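PDB 3BFO: mucosa-associated lymphoid tissue lymphoma translocation protein 1 (Isoform 2), which probably cleaves proteins as a cysteine protease of the paracaspase family, and is represented by its second C2-type immunoglobulin-like domain. Local coordinates for residues Leu4-Glu9 against Asp74-Lys79; Leu15-Thr20 against Tyr56-His61. One frame throughout, in Å; residues are numbered along the deposited sequence.

Contact 1: Leu4-Glu9 against Asp74-Lys79; sequences LQICVE and DSQDSK
Q76 reaches across to Q5 and I6 with its terminal amide. Its OE1 accepts from I6 N at 2.9 Å, and its NE2 donates to Q5 OE1 at 3.1 Å. The second bond is asymmetric: Q5 OE1 lies close to the amide plane of Q76, whereas Q76 NE2 stands well above the carbonyl plane of Q5, the amide planes 68° apart. CB of Q5 points away from 74-79, but the chain bends at chi2 and brings CD back toward Q76; NE2 then donates to I6 O at 2.9 Å, almost in its own amide plane. Both polar atoms of each glutamine are therefore engaged.

The CB-CG part of Q76 runs past L4 and I6, CG 3.9 Å from L4 CD2 and CB near I6 CD1. D74 OD2 accepts the L4 N-H at 3.2 Å on its anti lone pair, almost straight at 174°. L4 O is met by a water that also donates, weakly, to D74 OD2.

E9 splits its carboxylate. OE1 receives K79 N at 2.9 Å on the syn side but clearly out of the carboxylate plane, while OE2 is bridged by a second water to D77 O. K79 NZ stays 4.5 Å from E9 OE2, too far for a salt bridge. S78 OG donates to K79 O and is also bonded to C67 N, and D77 OD1 to H68 ND1.

Every direct hydrogen bond between the segments involves a side chain; the axes of the short strand segments 5-8 and 75-77 approach to 7.5 Å, their N-to-C directions 40° apart, and the strands belong to different sheets of the immunoglobulin sandwich. Strand 5-8 pairs with 21-28, where C7 and V8 both face V26 in a classic bulge, and 75-85 with 63-70.

Contact 2: Leu15-Thr20 against Tyr56-His61; sequences LMPGST and YVDLEH
V57 lies against the type II beta turn M16-S19, where the loop between strands 13-15 and 21-28 of the immunoglobulin fold meets the loop that follows strand 51-54. Two backbone bonds set the pairing: G18 N donates to V57 O at 2.8 Å, and V57 N donates to S19 O at 2.9 Å. The turn itself is closed by S19 N to M16 O, with P17 and G18 at its corners; the positive phi of G18, 96°, suits glycine there.

Along the side chain of V57, CB lies near S19 O at 3.9 Å. With chi1 at -61°, CG1 is anti to the carbonyl carbon; it passes S19 O at 3.7 Å. CG2 takes the position between the backbone N and carbonyl carbon: it lies 3.3 Å from M16 O and 3.5 Å from S19 O, and touches CB of S19 and CB of L15. L21 and I85, on strands 21-28 and 75-85, also touch V57.

Beyond V57, D58 OD1 accepts L59 N at 2.9 Å on its anti side, and the same oxygen rests 4.0 Å from P17 CB.

Contacts 1 and 2 lie on opposite sides of the domain's centre, their own centres 26 Å apart and their nearest atoms about 13 Å apart, so neither touches the other. Strand 75-85 connects them physically: residues at and just before its start supply the partners of 4-9, and its far end brings I83 to L15 and I85 to V57. In sequence, 15-20 and 56-61 both fall between the two segments of contact 1. The contacts differ in kind: contact 1 joins two sheets by side-chain bonds and is partly buried, whereas contact 2 joins two loops by backbone bonds at the surface. No ligand or catalytic site is identified beside either.

Contact 1: Leu4-Glu9 against Asp74-Lys79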
loop_
_atom_site.group_PDB
_atom_site.type_symbol
_atom_site.label_atom_id
_atom_site.label_comp_id
_atom_site.label_asym_id
_atom_site.label_seq_id
_atom_site.Cartn_x
_atom_site.Cartn_y
_atom_site.Cartn_z
ATOM N N LEU A 4 -12.943 -4.832 11.281
ATOM C CA LEU A 4 -12.049 -4.244 10.284
ATOM C C LEU A 4 -11.650 -5.361 9.368
ATOM O O LEU A 4 -11.196 -6.449 9.796
ATOM C CB LEU A 4 -10.847 -3.631 10.982
ATOM C CG LEU A 4 -9.866 -2.954 10.060
ATOM C CD1 LEU A 4 -9.185 -1.800 10.795
ATOM C CD2 LEU A 4 -8.819 -3.918 9.537
ATOM N N GLN A 5 -11.795 -5.131 8.070
ATOM C CA GLN A 5 -11.444 -6.166 7.108
ATOM C C GLN A 5 -10.949 -5.535 5.790
ATOM O O GLN A 5 -11.635 -4.704 5.205
ATOM C CB GLN A 5 -12.676 -7.050 6.829
ATOM C CG GLN A 5 -12.382 -8.127 5.789
ATOM C CD GLN A 5 -11.274 -9.047 6.220
ATOM O OE1 GLN A 5 -11.329 -9.667 7.302
ATOM N NE2 GLN A 5 -10.257 -9.182 5.368
ATOM N N ILE A 6 -9.791 -5.953 5.345
ATOM C CA ILE A 6 -9.278 -5.522 4.034
ATOM C C ILE A 6 -10.088 -6.278 2.962
ATOM O O ILE A 6 -10.157 -7.557 2.952
ATOM C CB ILE A 6 -7.769 -5.830 3.903
ATOM C CG1 ILE A 6 -6.997 -4.966 4.922
ATOM C CG2 ILE A 6 -7.276 -5.512 2.453
ATOM C CD1 ILE A 6 -5.548 -5.244 4.954
ATOM N N CYS A 7 -10.625 -5.492 2.025
ATOM C CA CYS A 7 -11.430 -6.051 0.939
ATOM C C CYS A 7 -10.724 -5.907 -0.388
ATOM O O CYS A 7 -10.935 -6.747 -1.257
ATOM C CB CYS A 7 -12.765 -5.344 0.904
ATOM S SG CYS A 7 -13.729 -5.789 2.380
ATOM N N VAL A 8 -9.929 -4.843 -0.582
ATOM C CA VAL A 8 -9.169 -4.643 -1.835
ATOM C C VAL A 8 -7.718 -4.728 -1.408
ATOM O O VAL A 8 -7.244 -3.958 -0.555
ATOM C CB VAL A 8 -9.428 -3.316 -2.529
ATOM C CG1 VAL A 8 -8.519 -3.135 -3.777
ATOM C CG2 VAL A 8 -10.888 -3.180 -2.931
ATOM N N GLU A 9 -7.032 -5.736 -1.957
ATOM C CA GLU A 9 -5.637 -6.024 -1.739
ATOM C C GLU A 9 -4.789 -5.354 -2.840
ATOM O O GLU A 9 -5.221 -5.327 -3.994
ATOM C CB GLU A 9 -5.359 -7.531 -1.666
ATOM C CG GLU A 9 -5.921 -8.155 -0.425
ATOM C CD GLU A 9 -5.088 -7.973 0.870
ATOM O OE1 GLU A 9 -4.078 -7.278 0.881
ATOM O OE2 GLU A 9 -5.488 -8.590 1.905
ATOM N N ASP A 74 -8.670 -3.091 16.137
ATOM C CA ASP A 74 -8.231 -4.182 15.273
ATOM C C ASP A 74 -7.201 -3.630 14.288
ATOM O O ASP A 74 -7.205 -2.454 13.937
ATOM C CB ASP A 74 -9.395 -4.594 14.302
ATOM C CG ASP A 74 -10.587 -5.286 14.930
ATOM O OD1 ASP A 74 -10.446 -5.781 16.037
ATOM O OD2 ASP A 74 -11.674 -5.354 14.213
ATOM N N SER A 75 -6.382 -4.528 13.754
ATOM C CA SER A 75 -5.521 -4.142 12.637
ATOM C C SER A 75 -5.186 -5.367 11.802
ATOM O O SER A 75 -5.138 -6.515 12.299
ATOM C CB SER A 75 -4.233 -3.441 13.133
ATOM O OG SER A 75 -3.344 -4.372 13.758
ATOM N N GLN A 76 -4.966 -5.087 10.522
ATOM C CA GLN A 76 -4.596 -6.089 9.567
ATOM C C GLN A 76 -3.510 -5.460 8.697
ATOM O O GLN A 76 -3.551 -4.306 8.358
ATOM C CB GLN A 76 -5.819 -6.446 8.693
ATOM C CG GLN A 76 -6.897 -7.291 9.361
ATOM C CD GLN A 76 -7.978 -7.820 8.404
ATOM O OE1 GLN A 76 -8.086 -7.380 7.241
ATOM N NE2 GLN A 76 -8.756 -8.811 8.879
ATOM N N ASP A 77 -2.596 -6.350 8.222
ATOM C CA ASP A 77 -1.632 -5.947 7.191
ATOM C C ASP A 77 -2.117 -6.494 5.853
ATOM O O ASP A 77 -2.556 -7.663 5.744
ATOM C CB ASP A 77 -0.219 -6.504 7.478
ATOM C CG ASP A 77 0.439 -5.756 8.622
ATOM O OD1 ASP A 77 0.224 -4.525 8.798
ATOM O OD2 ASP A 77 1.168 -6.412 9.362
ATOM N N SER A 78 -2.003 -5.651 4.823
ATOM C CA SER A 78 -2.261 -6.139 3.489
ATOM C C SER A 78 -1.257 -7.170 3.165
ATOM O O SER A 78 -0.181 -7.291 3.770
ATOM C CB SER A 78 -2.139 -5.033 2.446
ATOM O OG SER A 78 -0.766 -4.655 2.193
ATOM N N LYS A 79 -1.569 -7.881 2.097
ATOM C CA LYS A 79 -0.574 -8.686 1.418
ATOM C C LYS A 79 0.663 -7.814 1.057
ATOM O O LYS A 79 0.534 -6.602 0.767
ATOM C CB LYS A 79 -1.151 -9.338 0.145
ATOM C CG LYS A 79 -1.606 -10.759 0.369
ATOM C CD LYS A 79 -2.920 -10.910 1.104
ATOM C CE LYS A 79 -2.921 -12.186 1.892
ATOM N NZ LYS A 79 -4.215 -12.920 1.808
HETATM O O HOH W 1 -10.173 -7.453 12.030
HETATM O O HOH W 2 -4.470 -9.057 4.198
#

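Contact 2: Leu15-Thr20 against Tyr56-His61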
loop_
_atom_site.group_PDB
_atom_site.type_symbol
_atom_site.label_atom_id
_atom_site.label_comp_id
_atom_site.label_asym_id
_atom_site.label_seq_id
_atom_site.Cartn_x
_atom_site.Cartn_y
_atom_site.Cartn_z
ATOM N N LEU A 15 7.045 -2.810 -13.933
ATOM C CA LEU A 15 6.962 -1.479 -14.535
ATOM C C LEU A 15 8.259 -1.128 -15.227
ATOM O O LEU A 15 9.304 -1.666 -14.907
ATOM C CB LEU A 15 6.701 -0.428 -13.441
ATOM C CG LEU A 15 5.376 -0.647 -12.697
ATOM C CD1 LEU A 15 5.248 0.399 -11.592
ATOM C CD2 LEU A 15 4.163 -0.599 -13.628
ATOM N N MET A 16 8.180 -0.181 -16.154
ATOM C CA MET A 16 9.384 0.384 -16.758
ATOM C C MET A 16 9.670 1.764 -16.160
ATOM O O MET A 16 8.745 2.435 -15.672
ATOM C CB MET A 16 9.205 0.463 -18.261
ATOM C CG MET A 16 8.223 1.410 -18.832
ATOM S SD MET A 16 8.208 1.188 -20.635
ATOM C CE MET A 16 9.934 1.467 -21.040
ATOM N N PRO A 17 10.932 2.233 -16.204
ATOM C CA PRO A 17 11.151 3.598 -15.747
ATOM C C PRO A 17 10.205 4.537 -16.542
ATOM O O PRO A 17 10.042 4.379 -17.744
ATOM C CB PRO A 17 12.649 3.832 -16.035
ATOM C CG PRO A 17 13.212 2.458 -15.960
ATOM C CD PRO A 17 12.190 1.566 -16.602
ATOM N N GLY A 18 9.628 5.520 -15.872
ATOM C CA GLY A 18 8.745 6.448 -16.527
ATOM C C GLY A 18 7.283 6.077 -16.396
ATOM O O GLY A 18 6.433 6.925 -16.613
ATOM N N SER A 19 6.991 4.808 -16.057
ATOM C CA SER A 19 5.607 4.280 -15.864
ATOM C C SER A 19 5.043 4.840 -14.570
ATOM O O SER A 19 5.731 5.558 -13.843
ATOM C CB SER A 19 5.650 2.757 -15.718
ATOM O OG SER A 19 6.003 2.136 -16.942
ATOM N N THR A 20 3.775 4.552 -14.297
ATOM C CA THR A 20 3.146 4.971 -13.077
ATOM C C THR A 20 3.016 3.796 -12.119
ATOM O O THR A 20 2.612 2.691 -12.510
ATOM C CB THR A 20 1.756 5.575 -13.382
ATOM O OG1 THR A 20 1.952 6.744 -14.209
ATOM C CG2 THR A 20 1.016 5.962 -12.117
ATOM N N TYR A 56 5.904 8.873 -12.130
ATOM C CA TYR A 56 6.952 8.521 -13.084
ATOM C C TYR A 56 7.950 7.765 -12.220
ATOM O O TYR A 56 8.682 8.374 -11.401
ATOM C CB TYR A 56 7.710 9.780 -13.615
ATOM C CG TYR A 56 6.882 10.770 -14.420
ATOM C CD1 TYR A 56 6.679 10.596 -15.791
ATOM C CD2 TYR A 56 6.322 11.877 -13.805
ATOM C CE1 TYR A 56 5.906 11.518 -16.521
ATOM C CE2 TYR A 56 5.536 12.765 -14.501
ATOM C CZ TYR A 56 5.345 12.597 -15.846
ATOM O OH TYR A 56 4.559 13.518 -16.506
ATOM N N VAL A 57 7.997 6.466 -12.335
ATOM C CA VAL A 57 8.869 5.659 -11.493
ATOM C C VAL A 57 10.274 5.552 -12.022
ATOM O O VAL A 57 10.569 5.756 -13.211
ATOM C CB VAL A 57 8.351 4.254 -11.299
ATOM C CG1 VAL A 57 7.024 4.236 -10.625
ATOM C CG2 VAL A 57 8.286 3.431 -12.608
ATOM N N ASP A 58 11.171 5.256 -11.088
ATOM C CA ASP A 58 12.535 4.889 -11.468
ATOM C C ASP A 58 12.984 3.793 -10.540
ATOM O O ASP A 58 12.192 3.284 -9.728
ATOM C CB ASP A 58 13.474 6.103 -11.486
ATOM C CG ASP A 58 14.529 6.004 -12.582
ATOM O OD1 ASP A 58 14.956 4.883 -12.989
ATOM O OD2 ASP A 58 14.924 7.087 -13.068
ATOM N N LEU A 59 14.258 3.411 -10.626
ATOM C CA LEU A 59 14.706 2.213 -9.900
ATOM C C LEU A 59 14.529 2.366 -8.398
ATOM O O LEU A 59 14.371 1.373 -7.688
ATOM C CB LEU A 59 16.176 1.882 -10.233
ATOM C CG LEU A 59 16.471 1.664 -11.722
ATOM C CD1 LEU A 59 17.941 1.295 -11.878
ATOM C CD2 LEU A 59 15.576 0.599 -12.332
ATOM N N GLU A 60 14.567 3.605 -7.914
ATOM C CA GLU A 60 14.407 3.835 -6.479
ATOM C C GLU A 60 13.050 3.370 -5.959
ATOM O O GLU A 60 12.884 3.131 -4.764
ATOM C CB GLU A 60 14.606 5.307 -6.109
ATOM C CG GLU A 60 13.549 6.232 -6.697
ATOM C CD GLU A 60 13.597 7.633 -6.112
ATOM O OE1 GLU A 60 13.618 7.774 -4.875
ATOM O OE2 GLU A 60 13.613 8.597 -6.893
ATOM N N HIS A 61 12.064 3.229 -6.846
ATOM C CA HIS A 61 10.730 2.798 -6.393
ATOM C C HIS A 61 10.561 1.284 -6.371
ATOM O O HIS A 61 9.508 0.791 -5.942
ATOM C CB HIS A 61 9.680 3.419 -7.287
ATOM C CG HIS A 61 9.788 4.895 -7.357
ATOM N ND1 HIS A 61 9.445 5.749 -6.323
ATOM C CD2 HIS A 61 10.262 5.660 -8.355
ATOM C CE1 HIS A 61 9.726 6.986 -6.693
ATOM N NE2 HIS A 61 10.211 6.956 -7.919
#